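Local structure of putative alcohol dehydrogenase (Sinorhizobium meliloti, 4J6F) at residues Ser95-His100 / Met154-Asp159; Gly131-Val136 / Ile183-Phe188; Thr194-Leu199 / Arg228-Val233. The protein probably acts as an alcohol dehydrogenase of the medium-chain dehydrogenase/reductase family, oxidising alcohols with a nicotinamide cofactor. All coordinates share one frame; numbering follows the deposited sequence.

Contact 1 of 3, residues Ser95-His100 / Met154-Asp159; sequences STWRRH and MGHGRD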
ATOM      1  N   SER A  95      11.770   4.556  21.345  1.00 38.23           N
ATOM      2  CA  SER A  95      11.960   3.165  20.918  1.00 40.80           C
ATOM      3  C   SER A  95      12.981   3.129  19.784  1.00 37.33           C
ATOM      4  O   SER A  95      12.989   4.044  18.968  1.00 38.83           O
ATOM      5  CB  SER A  95      10.613   2.616  20.408  1.00 42.19           C
ATOM      6  OG  SER A  95      10.568   1.200  20.386  1.00 41.32           O
ATOM      7  N   THR A  96      13.768   2.069  19.677  1.00 34.96           N
ATOM      8  CA  THR A  96      14.544   1.805  18.472  1.00 35.96           C
ATOM      9  C   THR A  96      13.607   1.280  17.409  1.00 38.43           C
ATOM     10  O   THR A  96      12.459   0.987  17.686  1.00 39.03           O
ATOM     11  CB  THR A  96      15.656   0.766  18.662  1.00 36.04           C
ATOM     12  OG1 THR A  96      15.206  -0.272  19.531  1.00 35.52           O
ATOM     13  CG2 THR A  96      16.882   1.408  19.233  1.00 39.08           C
ATOM     14  N   TRP A  97      14.085   1.208  16.179  1.00 40.45           N
ATOM     15  CA  TRP A  97      13.247   0.780  15.083  1.00 43.23           C
ATOM     16  C   TRP A  97      12.870  -0.678  15.263  1.00 42.10           C
ATOM     17  O   TRP A  97      11.805  -1.119  14.800  1.00 42.42           O
ATOM     18  CB  TRP A  97      13.957   1.004  13.755  1.00 46.19           C
ATOM     19  CG  TRP A  97      15.136   0.146  13.579  1.00 45.80           C
ATOM     20  CD1 TRP A  97      16.396   0.423  13.967  1.00 45.34           C
ATOM     21  CD2 TRP A  97      15.167  -1.150  12.969  1.00 47.70           C
ATOM     22  NE1 TRP A  97      17.226  -0.620  13.637  1.00 48.38           N
ATOM     23  CE2 TRP A  97      16.493  -1.600  13.023  1.00 46.60           C
ATOM     24  CE3 TRP A  97      14.198  -1.975  12.383  1.00 51.77           C
ATOM     25  CZ2 TRP A  97      16.887  -2.834  12.509  1.00 46.45           C
ATOM     26  CZ3 TRP A  97      14.589  -3.202  11.876  1.00 52.96           C
ATOM     27  CH2 TRP A  97      15.926  -3.616  11.938  1.00 48.99           C
ATOM     28  N   ARG A  98      13.734  -1.428  15.944  1.00 38.63           N
ATOM     29  CA  ARG A  98      13.462  -2.837  16.116  1.00 37.90           C
ATOM     30  C   ARG A  98      12.487  -3.027  17.259  1.00 40.50           C
ATOM     31  O   ARG A  98      12.858  -3.518  18.325  1.00 46.25           O
ATOM     32  CB  ARG A  98      14.739  -3.642  16.302  1.00 35.22           C
ATOM     33  CG  ARG A  98      14.641  -4.994  15.633  1.00 33.84           C
ATOM     34  CD  ARG A  98      16.015  -5.564  15.370  1.00 36.55           C
ATOM     35  NE  ARG A  98      15.954  -6.745  14.515  1.00 37.55           N
ATOM     36  CZ  ARG A  98      15.759  -7.990  14.947  1.00 37.00           C
ATOM     37  NH1 ARG A  98      15.717  -8.988  14.069  1.00 36.54           N
ATOM     38  NH2 ARG A  98      15.605  -8.241  16.244  1.00 35.66           N
ATOM     39  N   ARG A  99      11.235  -2.640  17.016  1.00 37.40           N
ATOM     40  CA  ARG A  99      10.207  -2.608  18.058  1.00 36.28           C
ATOM     41  C   ARG A  99       9.975  -3.952  18.759  1.00 41.91           C
ATOM     42  O   ARG A  99       9.621  -3.970  19.928  1.00 42.92           O
ATOM     43  CB  ARG A  99       8.883  -2.083  17.506  1.00 31.93           C
ATOM     44  CG  ARG A  99       8.891  -0.625  17.072  1.00 30.52           C
ATOM     45  CD  ARG A  99       7.701  -0.327  16.164  1.00 29.14           C
ATOM     46  NE  ARG A  99       7.385   1.098  16.013  1.00 28.78           N
ATOM     47  CZ  ARG A  99       6.325   1.565  15.343  1.00 28.96           C
ATOM     48  NH1 ARG A  99       5.473   0.725  14.734  1.00 26.68           N
ATOM     49  NH2 ARG A  99       6.119   2.877  15.262  1.00 28.74           N
ATOM     50  N   HIS A 100      10.180  -5.070  18.063  1.00 46.88           N
ATOM     51  CA  HIS A 100       9.781  -6.362  18.628  1.00 51.24           C
ATOM     52  C   HIS A 100      10.916  -7.348  18.911  1.00 58.96           C
ATOM     53  O   HIS A 100      10.673  -8.493  19.284  1.00 69.29           O
ATOM     54  CB  HIS A 100       8.672  -6.994  17.777  1.00 50.57           C
ATOM     55  CG  HIS A 100       7.427  -6.165  17.729  1.00 51.96           C
ATOM     56  ND1 HIS A 100       6.506  -6.144  18.755  1.00 53.53           N
ATOM     57  CD2 HIS A 100       6.974  -5.292  16.798  1.00 50.05           C
ATOM     58  CE1 HIS A 100       5.533  -5.304  18.454  1.00 55.17           C
ATOM     59  NE2 HIS A 100       5.794  -4.774  17.270  1.00 53.74           N
HETATM   60  N   MSE A 154      24.191  -3.871  11.255  1.00 34.07           N
HETATM   61  CA  MSE A 154      25.422  -3.499  11.948  1.00 34.59           C
HETATM   62  C   MSE A 154      25.400  -2.033  12.243  1.00 30.05           C
HETATM   63  O   MSE A 154      25.188  -1.215  11.355  1.00 28.39           O
HETATM   64  CB  MSE A 154      26.592  -3.872  11.057  1.00 37.75           C
HETATM   65  CG  MSE A 154      26.225  -5.217  10.467  1.00 45.64           C
HETATM   66 SE   MSE A 154      27.787  -6.379  10.308  1.00 53.42          SE
HETATM   67  CE  MSE A 154      27.204  -7.347   8.700  1.00 49.44           C
ATOM     68  N   GLY A 155      25.642  -1.701  13.504  1.00 29.51           N
ATOM     69  CA  GLY A 155      25.457  -0.356  14.003  1.00 31.63           C
ATOM     70  C   GLY A 155      24.191  -0.287  14.852  1.00 34.60           C
ATOM     71  O   GLY A 155      23.970   0.697  15.568  1.00 36.22           O
ATOM     72  N   HIS A 156      23.345  -1.308  14.758  1.00 33.29           N
ATOM     73  CA  HIS A 156      22.213  -1.440  15.665  1.00 32.08           C
ATOM     74  C   HIS A 156      22.234  -2.718  16.504  1.00 31.18           C
ATOM     75  O   HIS A 156      22.290  -2.658  17.715  1.00 32.62           O
ATOM     76  CB  HIS A 156      20.883  -1.325  14.922  1.00 31.53           C
ATOM     77  CG  HIS A 156      19.688  -1.481  15.808  1.00 31.42           C
ATOM     78  ND1 HIS A 156      19.074  -2.693  16.018  1.00 32.58           N
ATOM     79  CD2 HIS A 156      19.011  -0.584  16.557  1.00 29.37           C
ATOM     80  CE1 HIS A 156      18.066  -2.536  16.850  1.00 31.64           C
ATOM     81  NE2 HIS A 156      18.007  -1.265  17.192  1.00 30.58           N
ATOM     82  N   GLY A 157      22.214  -3.875  15.858  1.00 30.16           N
ATOM     83  CA  GLY A 157      22.239  -5.147  16.589  1.00 32.14           C
ATOM     84  C   GLY A 157      23.614  -5.624  17.023  1.00 34.08           C
ATOM     85  O   GLY A 157      23.735  -6.620  17.730  1.00 35.27           O
ATOM     86  N   ARG A 158      24.644  -4.879  16.633  1.00 35.68           N
ATOM     87  CA  ARG A 158      26.032  -5.321  16.658  1.00 35.33           C
ATOM     88  C   ARG A 158      26.853  -4.067  16.339  1.00 36.12           C
ATOM     89  O   ARG A 158      26.363  -3.165  15.654  1.00 37.34           O
ATOM     90  CB  ARG A 158      26.179  -6.340  15.539  1.00 35.05           C
ATOM     91  CG  ARG A 158      27.392  -7.217  15.536  1.00 36.73           C
ATOM     92  CD  ARG A 158      27.548  -7.740  14.116  1.00 38.67           C
ATOM     93  NE  ARG A 158      28.032  -9.123  14.024  1.00 40.10           N
ATOM     94  CZ  ARG A 158      29.288  -9.512  14.243  1.00 46.24           C
ATOM     95  NH1 ARG A 158      29.600 -10.782  14.105  1.00 54.00           N
ATOM     96  NH2 ARG A 158      30.242  -8.654  14.601  1.00 47.93           N
ATOM     97  N   ASP A 159      28.090  -3.987  16.821  1.00 34.88           N
ATOM     98  CA  ASP A 159      28.894  -2.778  16.621  1.00 32.92           C
ATOM     99  C   ASP A 159      29.221  -2.466  15.160  1.00 30.32           C
ATOM    100  O   ASP A 159      29.508  -3.366  14.395  1.00 30.24           O
ATOM    101  CB  ASP A 159      30.156  -2.848  17.457  1.00 36.64           C
ATOM    102  CG  ASP A 159      29.899  -2.543  18.924  1.00 43.34           C
ATOM    103  OD1 ASP A 159      28.971  -1.752  19.240  1.00 45.24           O
ATOM    104  OD2 ASP A 159      30.637  -3.092  19.767  1.00 46.11           O
TER

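Contact 2 of 3, residues Gly131-Val136 / Ile183-Phe188; sequences GERVMV and IELATF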
ATOM      1  N   GLY A 131      44.246  -8.158   3.791  1.00 36.25           N
ATOM      2  CA  GLY A 131      44.761  -7.115   2.908  1.00 37.34           C
ATOM      3  C   GLY A 131      43.754  -6.566   1.917  1.00 37.61           C
ATOM      4  O   GLY A 131      44.029  -5.562   1.261  1.00 38.91           O
ATOM      5  N   GLU A 132      42.597  -7.225   1.807  1.00 36.06           N
ATOM      6  CA  GLU A 132      41.552  -6.829   0.875  1.00 34.92           C
ATOM      7  C   GLU A 132      40.837  -5.562   1.318  1.00 34.51           C
ATOM      8  O   GLU A 132      40.647  -5.334   2.515  1.00 34.76           O
ATOM      9  CB  GLU A 132      40.534  -7.942   0.721  1.00 35.26           C
ATOM     10  CG  GLU A 132      40.876  -8.928  -0.370  1.00 38.41           C
ATOM     11  CD  GLU A 132      40.043 -10.195  -0.298  1.00 41.90           C
ATOM     12  OE1 GLU A 132      38.936 -10.173   0.290  1.00 42.15           O
ATOM     13  OE2 GLU A 132      40.503 -11.224  -0.830  1.00 44.72           O
ATOM     14  N   ARG A 133      40.452  -4.747   0.338  1.00 34.04           N
ATOM     15  CA  ARG A 133      39.662  -3.548   0.565  1.00 32.91           C
ATOM     16  C   ARG A 133      38.195  -3.945   0.405  1.00 34.07           C
ATOM     17  O   ARG A 133      37.757  -4.352  -0.681  1.00 36.52           O
ATOM     18  CB  ARG A 133      40.073  -2.455  -0.426  1.00 32.27           C
ATOM     19  CG  ARG A 133      39.590  -1.051  -0.088  1.00 33.11           C
ATOM     20  CD  ARG A 133      38.200  -0.751  -0.660  1.00 35.35           C
ATOM     21  NE  ARG A 133      38.081  -0.918  -2.122  1.00 35.60           N
ATOM     22  CZ  ARG A 133      38.130   0.073  -3.016  1.00 33.55           C
ATOM     23  NH1 ARG A 133      38.000  -0.205  -4.312  1.00 33.94           N
ATOM     24  NH2 ARG A 133      38.296   1.336  -2.626  1.00 31.43           N
ATOM     25  N   VAL A 134      37.443  -3.856   1.497  1.00 32.40           N
ATOM     26  CA  VAL A 134      36.050  -4.281   1.487  1.00 31.17           C
ATOM     27  C   VAL A 134      35.028  -3.190   1.805  1.00 32.06           C
ATOM     28  O   VAL A 134      35.259  -2.296   2.628  1.00 31.78           O
ATOM     29  CB  VAL A 134      35.794  -5.493   2.404  1.00 29.58           C
ATOM     30  CG1 VAL A 134      36.583  -6.695   1.914  1.00 30.47           C
ATOM     31  CG2 VAL A 134      36.108  -5.167   3.859  1.00 28.48           C
HETATM   32  N   MSE A 135      33.899  -3.288   1.117  1.00 33.52           N
HETATM   33  CA  MSE A 135      32.705  -2.550   1.451  1.00 35.42           C
HETATM   34  C   MSE A 135      31.834  -3.483   2.233  1.00 32.36           C
HETATM   35  O   MSE A 135      31.504  -4.568   1.756  1.00 33.82           O
HETATM   36  CB  MSE A 135      32.027  -2.211   0.144  1.00 42.69           C
HETATM   37  CG  MSE A 135      30.900  -1.217   0.364  1.00 51.18           C
HETATM   38 SE   MSE A 135      29.876  -1.163  -1.310  1.00 57.96          SE
HETATM   39  CE  MSE A 135      28.073  -1.335  -0.540  1.00 59.52           C
ATOM     40  N   VAL A 136      31.475  -3.075   3.449  1.00 28.78           N
ATOM     41  CA  VAL A 136      30.616  -3.863   4.327  1.00 27.76           C
ATOM     42  C   VAL A 136      29.148  -3.802   3.903  1.00 29.72           C
ATOM     43  O   VAL A 136      28.603  -2.715   3.684  1.00 31.07           O
ATOM     44  CB  VAL A 136      30.713  -3.348   5.771  1.00 27.02           C
ATOM     45  CG1 VAL A 136      29.643  -3.977   6.649  1.00 26.89           C
ATOM     46  CG2 VAL A 136      32.094  -3.621   6.335  1.00 28.02           C
ATOM     47  N   ILE A 183      36.667   6.377   0.845  1.00 30.82           N
ATOM     48  CA  ILE A 183      35.636   7.374   1.159  1.00 30.49           C
ATOM     49  C   ILE A 183      34.462   7.348   0.168  1.00 32.62           C
ATOM     50  O   ILE A 183      33.305   7.396   0.580  1.00 32.79           O
ATOM     51  CB  ILE A 183      36.208   8.806   1.259  1.00 30.37           C
ATOM     52  CG1 ILE A 183      37.136   8.942   2.485  1.00 30.89           C
ATOM     53  CG2 ILE A 183      35.078   9.822   1.325  1.00 28.74           C
ATOM     54  CD1 ILE A 183      38.007  10.184   2.515  1.00 30.16           C
ATOM     55  N   GLU A 184      34.762   7.254  -1.127  1.00 34.55           N
ATOM     56  CA  GLU A 184      33.738   7.273  -2.167  1.00 35.48           C
ATOM     57  C   GLU A 184      32.839   6.058  -2.043  1.00 35.54           C
ATOM     58  O   GLU A 184      31.616   6.151  -2.142  1.00 37.28           O
ATOM     59  CB  GLU A 184      34.383   7.333  -3.556  1.00 39.31           C
ATOM     60  CG  GLU A 184      35.108   8.651  -3.823  1.00 42.31           C
ATOM     61  CD  GLU A 184      35.648   8.786  -5.239  1.00 43.03           C
ATOM     62  OE1 GLU A 184      35.457   9.876  -5.822  1.00 45.63           O
ATOM     63  OE2 GLU A 184      36.265   7.827  -5.767  1.00 40.78           O
ATOM     64  N   LEU A 185      33.463   4.919  -1.795  1.00 34.20           N
ATOM     65  CA  LEU A 185      32.769   3.660  -1.626  1.00 31.54           C
ATOM     66  C   LEU A 185      31.871   3.643  -0.390  1.00 31.91           C
ATOM     67  O   LEU A 185      30.893   2.902  -0.342  1.00 33.10           O
ATOM     68  CB  LEU A 185      33.812   2.558  -1.519  1.00 31.28           C
ATOM     69  CG  LEU A 185      33.483   1.183  -2.069  1.00 32.02           C
ATOM     70  CD1 LEU A 185      32.897   1.280  -3.469  1.00 32.79           C
ATOM     71  CD2 LEU A 185      34.763   0.369  -2.070  1.00 32.41           C
ATOM     72  N   ALA A 186      32.199   4.454   0.611  1.00 32.61           N
ATOM     73  CA  ALA A 186      31.446   4.479   1.870  1.00 33.08           C
ATOM     74  C   ALA A 186      30.132   5.263   1.792  1.00 36.20           C
ATOM     75  O   ALA A 186      29.443   5.453   2.797  1.00 38.35           O
ATOM     76  CB  ALA A 186      32.317   5.029   2.983  1.00 32.36           C
ATOM     77  N   THR A 187      29.779   5.732   0.603  1.00 35.26           N
ATOM     78  CA  THR A 187      28.596   6.558   0.472  1.00 32.22           C
ATOM     79  C   THR A 187      27.372   5.700   0.190  1.00 33.48           C
ATOM     80  O   THR A 187      26.255   6.172   0.304  1.00 34.65           O
ATOM     81  CB  THR A 187      28.762   7.640  -0.627  1.00 31.25           C
ATOM     82  OG1 THR A 187      28.798   7.034  -1.926  1.00 32.62           O
ATOM     83  CG2 THR A 187      30.035   8.438  -0.422  1.00 30.48           C
ATOM     84  N   PHE A 188      27.576   4.429  -0.147  1.00 34.95           N
ATOM     85  CA  PHE A 188      26.519   3.659  -0.819  1.00 34.20           C
ATOM     86  C   PHE A 188      25.562   2.812   0.021  1.00 36.53           C
ATOM     87  O   PHE A 188      24.346   2.920  -0.147  1.00 38.12           O
ATOM     88  CB  PHE A 188      27.111   2.784  -1.914  1.00 30.78           C
ATOM     89  CG  PHE A 188      27.687   3.548  -3.069  1.00 29.92           C
ATOM     90  CD1 PHE A 188      26.866   4.206  -3.966  1.00 29.87           C
ATOM     91  CD2 PHE A 188      29.052   3.560  -3.293  1.00 30.36           C
ATOM     92  CE1 PHE A 188      27.398   4.879  -5.053  1.00 31.51           C
ATOM     93  CE2 PHE A 188      29.592   4.231  -4.378  1.00 31.94           C
ATOM     94  CZ  PHE A 188      28.764   4.891  -5.265  1.00 32.28           C
TER

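Contact 3 of 3, residues Thr194-Leu199 / Arg228-Val233; sequences TGERML and RARGAV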
ATOM      1  N   THR A 194      18.421   0.667   0.543  1.00 28.01           N
ATOM      2  CA  THR A 194      17.074   1.142   0.871  1.00 27.55           C
ATOM      3  C   THR A 194      16.360   1.713  -0.359  1.00 28.41           C
ATOM      4  O   THR A 194      15.236   1.317  -0.672  1.00 29.52           O
ATOM      5  CB  THR A 194      17.107   2.143   2.047  1.00 28.56           C
ATOM      6  OG1 THR A 194      17.561   1.456   3.209  1.00 31.14           O
ATOM      7  CG2 THR A 194      15.739   2.691   2.368  1.00 26.99           C
ATOM      8  N   GLY A 195      17.022   2.625  -1.061  1.00 28.72           N
ATOM      9  CA  GLY A 195      16.565   3.075  -2.376  1.00 29.49           C
ATOM     10  C   GLY A 195      16.159   1.954  -3.322  1.00 29.81           C
ATOM     11  O   GLY A 195      15.028   1.945  -3.805  1.00 32.23           O
ATOM     12  N   GLU A 196      17.058   1.005  -3.586  1.00 29.28           N
ATOM     13  CA  GLU A 196      16.743  -0.118  -4.489  1.00 30.74           C
ATOM     14  C   GLU A 196      15.472  -0.865  -4.115  1.00 30.10           C
ATOM     15  O   GLU A 196      14.640  -1.111  -4.994  1.00 31.17           O
ATOM     16  CB  GLU A 196      17.882  -1.133  -4.577  1.00 34.06           C
ATOM     17  CG  GLU A 196      18.644  -1.116  -5.885  1.00 40.12           C
ATOM     18  CD  GLU A 196      17.757  -1.279  -7.109  1.00 44.25           C
ATOM     19  OE1 GLU A 196      17.183  -2.370  -7.314  1.00 45.26           O
ATOM     20  OE2 GLU A 196      17.658  -0.311  -7.885  1.00 46.55           O
ATOM     21  N   ARG A 197      15.332  -1.225  -2.828  1.00 27.14           N
ATOM     22  CA  ARG A 197      14.202  -2.029  -2.347  1.00 24.45           C
ATOM     23  C   ARG A 197      12.925  -1.284  -2.651  1.00 24.81           C
ATOM     24  O   ARG A 197      11.970  -1.855  -3.170  1.00 23.82           O
ATOM     25  CB  ARG A 197      14.286  -2.265  -0.845  1.00 23.86           C
ATOM     26  CG  ARG A 197      13.925  -3.669  -0.354  1.00 24.92           C
ATOM     27  CD  ARG A 197      12.814  -4.363  -1.127  1.00 25.77           C
ATOM     28  NE  ARG A 197      13.084  -5.789  -1.322  1.00 27.68           N
ATOM     29  CZ  ARG A 197      12.404  -6.782  -0.751  1.00 28.64           C
ATOM     30  NH1 ARG A 197      11.388  -6.528   0.057  1.00 29.20           N
ATOM     31  NH2 ARG A 197      12.742  -8.037  -0.992  1.00 29.08           N
HETATM   32  N   MSE A 198      12.934   0.013  -2.352  1.00 28.33           N
HETATM   33  CA  MSE A 198      11.777   0.883  -2.570  1.00 29.85           C
HETATM   34  C   MSE A 198      11.379   0.791  -4.012  1.00 29.81           C
HETATM   35  O   MSE A 198      10.209   0.571  -4.311  1.00 29.52           O
HETATM   36  CB  MSE A 198      12.101   2.323  -2.191  1.00 31.21           C
HETATM   37  CG  MSE A 198      12.027   2.561  -0.686  1.00 35.14           C
HETATM   38 SE   MSE A 198      12.559   4.428  -0.290  1.00 41.49          SE
HETATM   39  CE  MSE A 198      11.034   5.407  -1.055  1.00 38.97           C
ATOM     40  N   LEU A 199      12.352   0.918  -4.914  1.00 30.52           N
ATOM     41  CA  LEU A 199      12.078   0.884  -6.350  1.00 34.32           C
ATOM     42  C   LEU A 199      11.621  -0.491  -6.825  1.00 37.29           C
ATOM     43  O   LEU A 199      10.892  -0.603  -7.813  1.00 37.60           O
ATOM     44  CB  LEU A 199      13.288   1.363  -7.160  1.00 35.80           C
ATOM     45  CG  LEU A 199      13.633   2.844  -6.956  1.00 37.00           C
ATOM     46  CD1 LEU A 199      14.792   3.269  -7.838  1.00 39.68           C
ATOM     47  CD2 LEU A 199      12.430   3.750  -7.180  1.00 35.45           C
ATOM     48  N   ARG A 228      17.535   6.274 -12.781  1.00 28.72           N
ATOM     49  CA  ARG A 228      18.212   6.358 -14.059  1.00 29.67           C
ATOM     50  C   ARG A 228      18.806   5.005 -14.446  1.00 31.16           C
ATOM     51  O   ARG A 228      18.690   4.572 -15.587  1.00 30.73           O
ATOM     52  CB  ARG A 228      19.289   7.430 -14.013  1.00 29.57           C
ATOM     53  CG  ARG A 228      18.743   8.833 -14.109  1.00 29.08           C
ATOM     54  CD  ARG A 228      18.075   9.043 -15.453  1.00 29.87           C
ATOM     55  NE  ARG A 228      17.516  10.385 -15.546  1.00 30.28           N
ATOM     56  CZ  ARG A 228      16.697  10.804 -16.500  1.00 30.51           C
ATOM     57  NH1 ARG A 228      16.317   9.983 -17.468  1.00 31.32           N
ATOM     58  NH2 ARG A 228      16.248  12.050 -16.469  1.00 30.97           N
ATOM     59  N   ALA A 229      19.398   4.330 -13.465  1.00 33.27           N
ATOM     60  CA  ALA A 229      20.071   3.045 -13.668  1.00 34.75           C
ATOM     61  C   ALA A 229      19.183   1.978 -14.284  1.00 36.49           C
ATOM     62  O   ALA A 229      19.682   1.058 -14.922  1.00 39.16           O
ATOM     63  CB  ALA A 229      20.639   2.540 -12.351  1.00 33.89           C
ATOM     64  N   ARG A 230      17.872   2.094 -14.081  1.00 35.63           N
ATOM     65  CA  ARG A 230      16.935   1.068 -14.537  1.00 33.59           C
ATOM     66  C   ARG A 230      16.058   1.583 -15.689  1.00 34.17           C
ATOM     67  O   ARG A 230      15.169   0.880 -16.164  1.00 33.81           O
ATOM     68  CB  ARG A 230      16.119   0.509 -13.348  1.00 30.65           C
ATOM     69  CG  ARG A 230      14.805   1.218 -13.068  1.00 29.66           C
ATOM     70  CD  ARG A 230      14.264   1.087 -11.652  1.00 28.76           C
ATOM     71  NE  ARG A 230      14.831   0.026 -10.823  1.00 29.45           N
ATOM     72  CZ  ARG A 230      14.124  -0.915 -10.193  1.00 28.16           C
ATOM     73  NH1 ARG A 230      12.808  -0.968 -10.318  1.00 27.14           N
ATOM     74  NH2 ARG A 230      14.740  -1.812  -9.431  1.00 26.79           N
ATOM     75  N   GLY A 231      16.330   2.809 -16.140  1.00 34.72           N
ATOM     76  CA  GLY A 231      15.660   3.377 -17.312  1.00 34.71           C
ATOM     77  C   GLY A 231      14.444   4.235 -17.013  1.00 35.17           C
ATOM     78  O   GLY A 231      13.691   4.597 -17.919  1.00 35.17           O
ATOM     79  N   ALA A 232      14.246   4.566 -15.742  1.00 35.19           N
ATOM     80  CA  ALA A 232      13.111   5.379 -15.329  1.00 34.59           C
ATOM     81  C   ALA A 232      13.437   6.866 -15.337  1.00 36.67           C
ATOM     82  O   ALA A 232      14.603   7.260 -15.391  1.00 38.56           O
ATOM     83  CB  ALA A 232      12.638   4.950 -13.952  1.00 33.05           C
ATOM     84  N   VAL A 233      12.390   7.682 -15.266  1.00 37.32           N
ATOM     85  CA  VAL A 233      12.522   9.136 -15.295  1.00 37.35           C
ATOM     86  C   VAL A 233      12.188   9.737 -13.917  1.00 34.18           C
ATOM     87  O   VAL A 233      11.027   9.723 -13.490  1.00 34.70           O
ATOM     88  CB  VAL A 233      11.635   9.760 -16.415  1.00 38.71           C
ATOM     89  CG1 VAL A 233      11.999  11.218 -16.649  1.00 40.54           C
ATOM     90  CG2 VAL A 233      11.778   8.990 -17.725  1.00 36.55           C
TER
HETATM   91  O   HOH W   1      17.310   0.724 -10.308  1.00 26.18           O

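Contact 1 of 3, residues Ser95-His100 / Met154-Asp159
The imidazole of His156 reaches into a cluster formed by Thr96, Trp97 and Arg98, tying together two long loops of the GroES-like domain, one following helix 75-82 and the other following strand 152-153. Along the second loop, Met154, a selenomethionine, packs on strand 165-169. Gly155, whose positive phi of 105° suits a tight turn, gives its N-H to Arg158 O at 2.7 Å and so closes the chain around His156. From this turn the His156 side chain leaves with CG anti to the backbone N (chi1 179°), which carries the ring straight across to 95-100. There Trp97 NE1 lies over the centre of one imidazole face, 3.4 Å from His156 CG. The five-membered ring of Trp97 and the imidazole are inclined by 49°, an oblique aromatic pair. Arg98 CB lies 3.5 Å from His156 CE1, with Arg98 CD less closely against the same atom, and only the guanidinium end leads away, its NE and NH1 bonded to the carbonyls of Ile151 and Asp150. His156 ND1 is bonded to Asp152 OD1, which fixes the rotation of the ring and leaves NE2 as its leading atom. After Gly157, Arg158 forms a salt bridge with Glu63, and Asp159 another with Arg108, holding the end of the segment. Trp97 also packs on Leu320 of the second subunit, so the cluster borders the subunit interface. At the edge of the imidazole and in its plane, Thr96 CB stands 3.4 Å from His156 NE2.

Contact 2 of 3, residues Gly131-Val136 / Ile183-Phe188
Arg133 and Leu185 extend toward one another from opposite directions, and the meeting is face on: the methyl CD2 of Leu185 sits over the centre of the Arg133 guanidinium, 3.5 Å from Arg133 CZ. Two bends make this possible. Arg133 leaves strand 133-136 with CG anti to its backbone N, then folds at chi2 (-88°) and chi3 (-57°), laying the flat group over the leucine instead of letting it run on past. The grip on the guanidinium is polar as well, since NH2 forms a salt bridge with Asp182 and a hydrogen bond with the Leu180 carbonyl, just ahead of Leu185. These bonds hold the NH2 end of the group while the methyl covers one face. Two residues further along the strand, Met135, a selenomethionine, points the same way and meets the leucine too, with Met135 CG 4.3 Å from Leu185 CG. Its chain then bends at chi3, and the terminal Met135 CE comes within 4.4 Å of Phe188 CB. Phe188 points its CB toward the strand, but its ring leads away and meets Tyr192 edge-to-face. A type I turn runs from Leu185 to Phe188; Thr187 OG1 reaches back to Glu184 O at 3.0 Å, tying the turn to the helix. Ile343 of helix 333-344 touches Met135, Leu185 and Phe188 alike. A short helix thus packs on a GroES-like domain strand through one methyl-on-guanidinium contact and an apolar patch, beside helix 333-344, which follows the last strand of the Rossmann-type sheet in this two-domain medium-chain dehydrogenase fold.

Contact 3 of 3, residues Thr194-Leu199 / Arg228-Val233
Arg230 reaches from the end of helix 218-229 to Glu196 and Leu199 of helix 189-201, in the Rossmann-type half of the protein. Helix 218-229 connects the parallel strands 209-212 and 233-238 in a beta-alpha-beta crossover, and its end is a Schellman motif: Gly231, with positive phi, donates its N-H to Arg228 O at 3.0 Å and turns the chain toward strand 233-238. Just before this glycine, CB of Arg230 points at the partner helix. The chain runs extended through CG and CD (chi2 -157°), with Tyr342 of helix 333-344 packed on the side chain, then bends at chi3, which swings the guanidinium over Leu199. The first polar atom, NE, donates to a water 2.6 Å away that lies at the edge of the guanidinium, in its plane. Next along, CZ has Leu199 CB over the centre of one face, 3.9 Å off, so the aliphatic carbon backs the charged plane. NH1 is 3.2 Å from Leu199 O and is hydrogen-bonded to the Leu204 carbonyl. NH2, at the far end, forms a salt bridge with Glu196 OE1 at 3.3 Å. The N-H...O angle of 130° marks the bond as weak, in keeping with carboxylate and guanidinium planes tilted 47° apart. Both charges have second mates, Glu200 for NH2 and Arg338 for Glu196 OE1. A leucine here would probably leave Glu196 with one charged mate fewer, Glu200 without its partner at NH2 and the Leu204 carbonyl without this donor. The same water that NE holds turns a hydrogen to Glu196 OE2, 2.7 Å away, bridging the pair a second time.

In the fold
Along the chain contacts 1 and 2 interleave, in the order 95-100, 131-136, 154-159, 183-188, and contact 3 follows both. Strand 133-140, which carries part of contact 2, pairs antiparallel with strand 152-153, directly ahead of the 154-159 loop of contact 1, so both are tied to the mixed sheet of the GroES-like domain, their centres about 22 Å apart. Contact 3 lies about 22 Å from contact 2 and, on the opposite side of the chain's centre, about 26 Å from contact 1, centre to centre. Helices 182-185 and 189-201 follow one another, and helix 333-344 touches contacts 2 and 3. These helices thus link the GroES-like half to the Rossmann-type half.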